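Local coordinates for fiber (Human adenovirus 26, PDB 6FJN), which forms the trimeric knob at the end of the adenovirus fiber, the part of the virion that attaches to receptors on the host cell, at residues Ser22-Thr27 and Ile61-Asp66; Asn68-Pro73 and Leu77-Trp82; Tyr154-Thr159 and Phe178-Gln183. All coordinates share one frame; numbering follows the deposited sequence.

Contact 1: Ser22-Thr27 and Ile61-Asp66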
loop_
_atom_site.group_PDB
_atom_site.type_symbol
_atom_site.label_atom_id
_atom_site.label_comp_id
_atom_site.label_asym_id
_atom_site.label_seq_id
_atom_site.Cartn_x
_atom_site.Cartn_y
_atom_site.Cartn_z
ATOM N N SER A 22 0.801 12.647 22.254
ATOM C CA SER A 22 1.007 11.534 21.323
ATOM C C SER A 22 2.086 11.861 20.312
ATOM O O SER A 22 2.410 13.058 20.107
ATOM C CB SER A 22 -0.319 11.200 20.639
ATOM O OG SER A 22 -0.892 12.307 19.971
ATOM N N LYS A 23 2.650 10.829 19.676
ATOM C CA LYS A 23 3.560 10.962 18.569
ATOM C C LYS A 23 2.847 10.439 17.339
ATOM O O LYS A 23 2.567 9.235 17.227
ATOM C CB LYS A 23 4.898 10.152 18.771
ATOM C CG LYS A 23 5.787 10.043 17.479
ATOM C CD LYS A 23 6.611 11.295 17.130
ATOM C CE LYS A 23 7.213 11.279 15.714
ATOM N NZ LYS A 23 8.372 12.172 15.582
ATOM N N LEU A 24 2.612 11.344 16.400
ATOM C CA LEU A 24 2.246 10.968 15.030
ATOM C C LEU A 24 3.516 10.797 14.243
ATOM O O LEU A 24 4.304 11.748 14.130
ATOM C CB LEU A 24 1.408 12.083 14.405
ATOM C CG LEU A 24 0.881 11.765 12.995
ATOM C CD1 LEU A 24 -0.222 10.732 13.014
ATOM C CD2 LEU A 24 0.407 13.028 12.266
ATOM N N THR A 25 3.767 9.594 13.710
ATOM C CA THR A 25 4.878 9.385 12.806
ATOM C C THR A 25 4.328 9.452 11.405
ATOM O O THR A 25 3.527 8.605 11.037
ATOM C CB THR A 25 5.603 8.067 13.055
ATOM O OG1 THR A 25 5.986 7.987 14.423
ATOM C CG2 THR A 25 6.850 7.939 12.189
ATOM N N LEU A 26 4.697 10.471 10.637
ATOM C CA LEU A 26 4.147 10.657 9.304
ATOM C C LEU A 26 5.265 11.052 8.370
ATOM O O LEU A 26 5.977 12.025 8.646
ATOM C CB LEU A 26 3.024 11.713 9.285
ATOM C CG LEU A 26 2.422 11.998 7.911
ATOM C CD1 LEU A 26 1.745 10.799 7.333
ATOM C CD2 LEU A 26 1.461 13.183 8.049
ATOM N N THR A 27 5.357 10.357 7.233
ATOM C CA THR A 27 6.316 10.663 6.196
ATOM C C THR A 27 5.585 10.724 4.876
ATOM O O THR A 27 4.846 9.781 4.531
ATOM C CB THR A 27 7.386 9.553 6.150
ATOM O OG1 THR A 27 7.991 9.402 7.435
ATOM C CG2 THR A 27 8.497 9.840 5.158
ATOM N N ILE A 61 -7.220 12.780 13.856
ATOM C CA ILE A 61 -6.022 13.635 13.781
ATOM C C ILE A 61 -6.125 14.466 12.536
ATOM O O ILE A 61 -6.199 13.927 11.416
ATOM C CB ILE A 61 -4.762 12.761 13.712
ATOM C CG1 ILE A 61 -4.664 11.781 14.877
ATOM C CG2 ILE A 61 -3.504 13.624 13.580
ATOM C CD1 ILE A 61 -4.770 12.420 16.232
ATOM N N SER A 62 -6.144 15.786 12.674
ATOM C CA SER A 62 -6.336 16.674 11.543
ATOM C C SER A 62 -5.076 17.453 11.186
ATOM O O SER A 62 -4.517 18.146 12.042
ATOM C CB SER A 62 -7.379 17.715 11.855
ATOM O OG SER A 62 -8.632 17.067 12.052
ATOM N N LEU A 63 -4.642 17.347 9.923
ATOM C CA LEU A 63 -3.605 18.214 9.356
ATOM C C LEU A 63 -4.309 19.148 8.380
ATOM O O LEU A 63 -4.862 18.700 7.368
ATOM C CB LEU A 63 -2.516 17.434 8.648
ATOM C CG LEU A 63 -1.497 16.705 9.538
ATOM C CD1 LEU A 63 -2.087 15.676 10.487
ATOM C CD2 LEU A 63 -0.418 16.093 8.682
ATOM N N LEU A 64 -4.307 20.436 8.710
ATOM C CA LEU A 64 -4.936 21.458 7.879
ATOM C C LEU A 64 -3.832 22.302 7.279
ATOM O O LEU A 64 -2.872 22.653 7.988
ATOM C CB LEU A 64 -5.788 22.364 8.770
ATOM C CG LEU A 64 -6.803 21.648 9.666
ATOM C CD1 LEU A 64 -7.565 22.695 10.503
ATOM C CD2 LEU A 64 -7.769 20.806 8.872
ATOM N N PHE A 65 -3.937 22.626 5.981
ATOM C CA PHE A 65 -2.878 23.356 5.303
ATOM C C PHE A 65 -3.433 24.596 4.645
ATOM O O PHE A 65 -4.593 24.597 4.138
ATOM C CB PHE A 65 -2.192 22.502 4.237
ATOM C CG PHE A 65 -1.621 21.202 4.757
ATOM C CD1 PHE A 65 -0.329 21.161 5.306
ATOM C CD2 PHE A 65 -2.378 20.036 4.723
ATOM C CE1 PHE A 65 0.204 19.982 5.773
ATOM C CE2 PHE A 65 -1.811 18.831 5.169
ATOM C CZ PHE A 65 -0.548 18.830 5.698
ATOM N N ASP A 66 -2.590 25.617 4.558
ATOM C CA ASP A 66 -2.945 26.829 3.816
ATOM C C ASP A 66 -2.649 26.665 2.341
ATOM O O ASP A 66 -2.245 25.603 1.867
ATOM C CB ASP A 66 -2.240 28.031 4.474
ATOM C CG ASP A 66 -0.745 28.050 4.350
ATOM O OD1 ASP A 66 -0.207 27.432 3.394
ATOM O OD2 ASP A 66 -0.091 28.704 5.205
#
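Leu26 and Leu63 meet tip to tip, the methyl CD2 of Leu26 lying 3.5 Å from CD2 of Leu63, the closest side-chain approach between the two segments. The other branch of the same isopropyl group is also used: Leu63 CD1 lies 4.0 Å from Leu24 CD2, and here the two side chains cross obliquely. Leu63 thus spreads its two methyls over two successive inward-facing leucines of strand 22-27. Leu24 CD2 turns in addition to Ile61, whose CG2 branch is 4.2 Å away, with the two side chains sliding past each other in opposite directions. All four residues are buried and purely apolar at their points of contact. This is the inside of the knob's beta sandwich: strand 22-31 belongs to one antiparallel sheet and strand 58-65 to the other, and the axes of these short segments pass 10.8 Å apart at 55°. Leu24 and Leu26 each set CG anti to the backbone N (chi1 -176° and 178°), carrying their CD2 methyls across that gap. Around this first shell, Val39 of the neighbouring strand packs on Leu24 and Leu26, and Phe158 lies against Leu26 and Leu63. The outward face of strand 22-27 has a different task: Thr25 OG1 hydrogen-bonds Arg121 of a neighbouring subunit, and Thr27 packs on Leu181 of that subunit.

Contact 2: Asn68-Pro73 and Leu77-Trp82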
loop_
_atom_site.group_PDB
_atom_site.type_symbol
_atom_site.label_atom_id
_atom_site.label_comp_id
_atom_site.label_asym_id
_atom_site.label_seq_id
_atom_site.Cartn_x
_atom_site.Cartn_y
_atom_site.Cartn_z
ATOM N N ASN A 68 -0.270 27.665 0.580
ATOM C CA ASN A 68 1.134 27.327 0.319
ATOM C C ASN A 68 1.486 25.883 0.724
ATOM O O ASN A 68 2.684 25.536 0.668
ATOM C CB ASN A 68 2.040 28.313 1.038
ATOM C CG ASN A 68 1.910 29.729 0.473
ATOM O OD1 ASN A 68 1.791 29.929 -0.750
ATOM N ND2 ASN A 68 1.903 30.681 1.383
ATOM N N GLY A 69 0.518 25.139 1.216
ATOM C CA GLY A 69 0.807 23.805 1.706
ATOM C C GLY A 69 1.443 23.784 3.093
ATOM O O GLY A 69 2.047 22.756 3.452
ATOM N N ILE A 70 1.326 24.872 3.848
ATOM C CA ILE A 70 1.956 24.977 5.158
ATOM C C ILE A 70 0.910 24.669 6.225
ATOM O O ILE A 70 -0.241 25.153 6.147
ATOM C CB ILE A 70 2.610 26.370 5.275
ATOM C CG1 ILE A 70 3.750 26.458 4.230
ATOM C CG2 ILE A 70 3.043 26.642 6.678
ATOM C CD1 ILE A 70 4.648 27.611 4.188
ATOM N N LEU A 71 1.308 23.906 7.224
ATOM C CA LEU A 71 0.432 23.472 8.253
ATOM C C LEU A 71 -0.116 24.620 9.079
ATOM O O LEU A 71 0.643 25.482 9.493
ATOM C CB LEU A 71 1.241 22.534 9.141
ATOM C CG LEU A 71 0.522 21.601 10.094
ATOM C CD1 LEU A 71 -0.327 20.541 9.419
ATOM C CD2 LEU A 71 1.515 20.971 11.054
ATOM N N LEU A 72 -1.424 24.638 9.257
ATOM C CA LEU A 72 -2.056 25.624 10.136
ATOM C C LEU A 72 -1.851 25.277 11.591
ATOM O O LEU A 72 -1.900 24.116 11.964
ATOM C CB LEU A 72 -3.593 25.684 9.961
ATOM C CG LEU A 72 -4.234 25.907 8.638
ATOM C CD1 LEU A 72 -5.706 26.275 8.759
ATOM C CD2 LEU A 72 -3.340 26.818 7.944
ATOM N N PRO A 73 -1.683 26.280 12.461
ATOM C CA PRO A 73 -1.518 26.030 13.900
ATOM C C PRO A 73 -2.723 25.345 14.530
ATOM O O PRO A 73 -2.565 24.601 15.527
ATOM C CB PRO A 73 -1.312 27.429 14.497
ATOM C CG PRO A 73 -1.352 28.346 13.441
ATOM C CD PRO A 73 -1.525 27.712 12.114
ATOM N N LEU A 77 -1.481 18.253 14.801
ATOM C CA LEU A 77 -0.010 18.109 14.736
ATOM C C LEU A 77 0.647 19.455 14.937
ATOM O O LEU A 77 0.238 20.440 14.303
ATOM C CB LEU A 77 0.351 17.564 13.358
ATOM C CG LEU A 77 1.833 17.429 13.023
ATOM C CD1 LEU A 77 2.540 16.452 13.951
ATOM C CD2 LEU A 77 2.037 17.050 11.568
ATOM N N SER A 78 1.642 19.495 15.798
ATOM C CA SER A 78 2.494 20.674 15.994
ATOM C C SER A 78 3.424 20.941 14.810
ATOM O O SER A 78 4.008 20.046 14.170
ATOM C CB SER A 78 3.392 20.452 17.208
ATOM O OG SER A 78 4.477 21.385 17.254
ATOM N N LYS A 79 3.514 22.243 14.500
ATOM C CA LYS A 79 4.379 22.712 13.434
ATOM C C LYS A 79 5.881 22.568 13.712
ATOM O O LYS A 79 6.665 22.519 12.752
ATOM C CB LYS A 79 4.053 24.157 13.136
ATOM C CG LYS A 79 2.688 24.345 12.491
ATOM C CD LYS A 79 2.164 25.766 12.479
ATOM C CE LYS A 79 3.092 26.689 11.702
ATOM N NZ LYS A 79 3.210 26.330 10.261
ATOM N N ASP A 80 6.269 22.443 14.966
ATOM C CA ASP A 80 7.689 22.535 15.305
ATOM C C ASP A 80 8.697 21.563 14.604
ATOM O O ASP A 80 9.794 22.045 14.175
ATOM C CB ASP A 80 7.876 22.347 16.809
ATOM C CG ASP A 80 7.157 23.386 17.615
ATOM O OD1 ASP A 80 6.789 24.423 17.062
ATOM O OD2 ASP A 80 6.920 23.143 18.796
ATOM N N TYR A 81 8.348 20.292 14.434
ATOM C CA TYR A 81 9.248 19.324 13.794
ATOM C C TYR A 81 8.569 18.691 12.569
ATOM O O TYR A 81 8.805 17.492 12.255
ATOM C CB TYR A 81 9.695 18.283 14.846
ATOM C CG TYR A 81 10.554 18.958 15.880
ATOM C CD1 TYR A 81 11.863 19.331 15.587
ATOM C CD2 TYR A 81 10.035 19.324 17.133
ATOM C CE1 TYR A 81 12.646 19.973 16.528
ATOM C CE2 TYR A 81 10.811 19.982 18.078
ATOM C CZ TYR A 81 12.106 20.309 17.767
ATOM O OH TYR A 81 12.869 20.959 18.704
ATOM N N TRP A 82 7.606 19.420 11.955
ATOM C CA TRP A 82 6.954 19.029 10.687
ATOM C C TRP A 82 7.594 19.886 9.656
ATOM O O TRP A 82 7.422 21.132 9.647
ATOM C CB TRP A 82 5.467 19.339 10.675
ATOM C CG TRP A 82 4.840 19.114 9.306
ATOM C CD1 TRP A 82 4.395 20.075 8.445
ATOM C CD2 TRP A 82 4.626 17.861 8.669
ATOM N NE1 TRP A 82 3.894 19.493 7.319
ATOM C CE2 TRP A 82 4.003 18.128 7.425
ATOM C CE3 TRP A 82 4.844 16.522 9.033
ATOM C CZ2 TRP A 82 3.632 17.108 6.563
ATOM C CZ3 TRP A 82 4.474 15.519 8.156
ATOM C CH2 TRP A 82 3.890 15.824 6.940
HETATM O O HOH W 1 3.807 21.577 5.225
HETATM O O HOH W 2 -0.437 22.761 15.811
#
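Leu71 drives its side chain into the turn region opposite, and one methyl, CD2, does most of the touching. It lies 4.0 Å from CD2 of Leu77, and at the same distance it reaches CD1 of the Trp82 indole, approaching that ring obliquely. Leu77 CD2 in turn sits 3.6 Å above one face of the indole, offset toward the rim, so the two leucines and the tryptophan form a compact apolar cluster. Leu71 CG stands anti to the backbone N (chi1 -163°), which brings CD2 against both Leu77 and the Trp82 indole. Both segments belong to the long connection between strands 58-65 and 83-86 of the knob, a loop without regular secondary structure. Its second half bends through a type I beta turn from Lys79 to Trp82, and the turn is entered by an ST turn in which Ser78 OG accepts from Asp80 N at 3.1 Å. Toward the surface the packing gives way to polar links. The Lys79 chain passes alongside Leu71 and Pro73, then bends at its last two torsions, bringing its ammonium over to segment 68-73, where NZ donates to Leu71 O at 2.8 Å. That bond lies in the carbonyl plane, with a C=O...N angle of 151°. Two waters add further links: one donates to Gly69 O and accepts from Trp82 NE1 at 3.0 Å, joining the far ends of the two segments, while a second lies 2.8 Å from both Pro73 O and Leu77 O and may donate to each, though it has more acceptors in reach than protons.

Contact 3: Tyr154-Thr159 and Phe178-Gln183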
loop_
_atom_site.group_PDB
_atom_site.type_symbol
_atom_site.label_atom_id
_atom_site.label_comp_id
_atom_site.label_asym_id
_atom_site.label_seq_id
_atom_site.Cartn_x
_atom_site.Cartn_y
_atom_site.Cartn_z
ATOM N N TYR A 154 -6.309 22.905 2.075
ATOM C CA TYR A 154 -6.116 21.451 1.885
ATOM C C TYR A 154 -6.192 20.811 3.256
ATOM O O TYR A 154 -5.983 21.468 4.290
ATOM C CB TYR A 154 -4.754 21.103 1.276
ATOM C CG TYR A 154 -4.420 21.818 0.008
ATOM C CD1 TYR A 154 -4.813 21.293 -1.223
ATOM C CD2 TYR A 154 -3.670 22.999 0.020
ATOM C CE1 TYR A 154 -4.482 21.926 -2.397
ATOM C CE2 TYR A 154 -3.353 23.647 -1.154
ATOM C CZ TYR A 154 -3.768 23.119 -2.365
ATOM O OH TYR A 154 -3.478 23.708 -3.555
ATOM N N SER A 155 -6.448 19.498 3.278
ATOM C CA SER A 155 -6.390 18.799 4.558
ATOM C C SER A 155 -6.053 17.335 4.317
ATOM O O SER A 155 -6.386 16.740 3.269
ATOM C CB SER A 155 -7.693 18.896 5.332
ATOM O OG SER A 155 -8.808 18.363 4.636
ATOM N N ILE A 156 -5.424 16.742 5.338
ATOM C CA ILE A 156 -5.281 15.277 5.436
ATOM C C ILE A 156 -5.659 14.930 6.837
ATOM O O ILE A 156 -5.096 15.490 7.795
ATOM C CB ILE A 156 -3.835 14.786 5.143
ATOM C CG1 ILE A 156 -3.327 15.285 3.781
ATOM C CG2 ILE A 156 -3.769 13.273 5.264
ATOM C CD1 ILE A 156 -1.860 15.013 3.513
ATOM N N THR A 157 -6.636 14.032 7.006
ATOM C CA THR A 157 -6.994 13.596 8.351
ATOM C C THR A 157 -6.830 12.093 8.463
ATOM O O THR A 157 -7.007 11.336 7.484
ATOM C CB THR A 157 -8.409 14.035 8.753
ATOM O OG1 THR A 157 -9.379 13.349 7.956
ATOM C CG2 THR A 157 -8.576 15.542 8.599
ATOM N N PHE A 158 -6.490 11.653 9.664
ATOM C CA PHE A 158 -6.321 10.242 10.007
ATOM C C PHE A 158 -7.248 9.952 11.144
ATOM O O PHE A 158 -7.053 10.510 12.245
ATOM C CB PHE A 158 -4.868 9.959 10.435
ATOM C CG PHE A 158 -3.837 10.398 9.449
ATOM C CD1 PHE A 158 -3.420 9.570 8.412
ATOM C CD2 PHE A 158 -3.252 11.651 9.541
ATOM C CE1 PHE A 158 -2.493 9.975 7.473
ATOM C CE2 PHE A 158 -2.347 12.069 8.603
ATOM C CZ PHE A 158 -1.964 11.238 7.571
ATOM N N THR A 159 -8.251 9.101 10.919
ATOM C CA THR A 159 -9.156 8.709 11.979
ATOM C C THR A 159 -8.921 7.252 12.283
ATOM O O THR A 159 -8.717 6.415 11.375
ATOM C CB THR A 159 -10.612 8.930 11.536
ATOM O OG1 THR A 159 -10.813 10.316 11.218
ATOM C CG2 THR A 159 -11.622 8.568 12.617
ATOM N N PHE A 178 0.282 4.311 2.183
ATOM C CA PHE A 178 -0.804 4.774 1.330
ATOM C C PHE A 178 -0.260 5.684 0.268
ATOM O O PHE A 178 0.953 6.050 0.306
ATOM C CB PHE A 178 -1.880 5.478 2.174
ATOM C CG PHE A 178 -1.413 6.714 2.884
ATOM C CD1 PHE A 178 -0.726 6.637 4.081
ATOM C CD2 PHE A 178 -1.683 7.969 2.363
ATOM C CE1 PHE A 178 -0.323 7.784 4.746
ATOM C CE2 PHE A 178 -1.262 9.125 3.012
ATOM C CZ PHE A 178 -0.586 9.021 4.232
ATOM N N SER A 179 -1.066 6.087 -0.694
ATOM C CA SER A 179 -0.658 7.120 -1.624
ATOM C C SER A 179 -1.839 7.991 -1.967
ATOM O O SER A 179 -3.008 7.625 -1.684
ATOM C CB SER A 179 -0.048 6.552 -2.905
ATOM O OG SER A 179 -1.043 6.004 -3.758
ATOM N N TYR A 180 -1.569 9.148 -2.561
ATOM C CA TYR A 180 -2.614 10.022 -3.079
ATOM C C TYR A 180 -2.089 10.870 -4.166
ATOM O O TYR A 180 -0.885 11.135 -4.276
ATOM C CB TYR A 180 -3.249 10.887 -1.938
ATOM C CG TYR A 180 -2.235 11.780 -1.224
ATOM C CD1 TYR A 180 -2.019 13.098 -1.672
ATOM C CD2 TYR A 180 -1.551 11.356 -0.116
ATOM C CE1 TYR A 180 -1.144 13.925 -1.011
ATOM C CE2 TYR A 180 -0.663 12.193 0.562
ATOM C CZ TYR A 180 -0.472 13.482 0.108
ATOM O OH TYR A 180 0.448 14.235 0.800
ATOM N N LEU A 181 -3.012 11.340 -5.007
ATOM C CA LEU A 181 -2.693 12.227 -6.108
ATOM C C LEU A 181 -2.417 13.623 -5.594
ATOM O O LEU A 181 -3.106 14.110 -4.734
ATOM C CB LEU A 181 -3.859 12.283 -7.100
ATOM C CG LEU A 181 -4.027 11.075 -8.018
ATOM C CD1 LEU A 181 -4.016 9.698 -7.415
ATOM C CD2 LEU A 181 -5.282 11.292 -8.876
ATOM N N THR A 182 -1.415 14.250 -6.158
ATOM C CA THR A 182 -1.011 15.576 -5.687
ATOM C C THR A 182 -1.503 16.720 -6.553
ATOM O O THR A 182 -1.756 16.581 -7.781
ATOM C CB THR A 182 0.498 15.667 -5.582
ATOM O OG1 THR A 182 1.044 15.445 -6.890
ATOM C CG2 THR A 182 1.122 14.639 -4.657
ATOM N N GLN A 183 -1.582 17.898 -5.918
ATOM C CA GLN A 183 -1.715 19.175 -6.575
ATOM C C GLN A 183 -0.289 19.521 -7.251
ATOM O O GLN A 183 0.747 18.967 -6.809
ATOM C CB GLN A 183 -2.059 20.235 -5.479
ATOM C CG GLN A 183 -2.606 21.549 -5.990
ATOM C CD GLN A 183 -4.055 21.490 -6.466
ATOM O OE1 GLN A 183 -4.715 20.465 -6.400
ATOM N NE2 GLN A 183 -4.541 22.630 -7.024
#
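Phe178 and Tyr180 both hold CG between the backbone N and the carbonyl carbon (chi1 63° and 59°), and their rings stand up from the strand toward 154-159. From the other side a different rotation places CG of Tyr154 and Phe158, and CG1 of Ile156, beside the backbone N. The result is three separate meetings along two segments that run nearly antiparallel. Phe158 and Phe178 cross at about a right angle: Phe178 CZ arrives at the edge of the Phe158 ring, in its plane, 3.9 Å from CE1. Next along, the end of Ile156 is laid against the phenol of Tyr180, CD1 being 3.6 Å from OH and 4.0 Å from CZ. That hydroxyl is buried, and its polar need is met by the backbone O of Phe101. At the far end the bent chain of Gln183 brings CG to 3.4 Å from Tyr154 OH. The amide plane is turned 62° from the phenol ring, and its OE1 is engaged by Leu105 N. Thr182 and Gln183, with Lys30, belong to a site at which L-glutamate has been seen, covalently at Gln183; none is bound to this chain. The contact spans the knob's beta sandwich from sheet to sheet. Phe178 and Phe158 share Ile142 of strand 137-144 and Val39 of strand 34-43, Tyr180 meets the Phe144 ring, and on the opposite face of strand 176-181 Ser179 OG hydrogen-bonds Thr177 of a neighbouring subunit.

Contacts 1 and 3 are both buried and both bridge the two sheets of the sandwich, whereas contact 2 is a partly buried loop nearer the surface. Contacts 1 and 3 share a sheet: strands 58-65 and 154-161 are neighbours, probably joined by backbone hydrogen bonds such as Ile61 N to Phe158 O. Their chemistry differs, aliphatic methyls in contact 1 against mostly aromatic rings in contact 3, which includes two residues of an L-glutamate site at its end. Contact 2 adds a lysine bond and waters to its leucines. It leans on contact 1, where Leu71 CD1 packs on Phe65 CE1 at 3.7 Å, but does not touch contact 3.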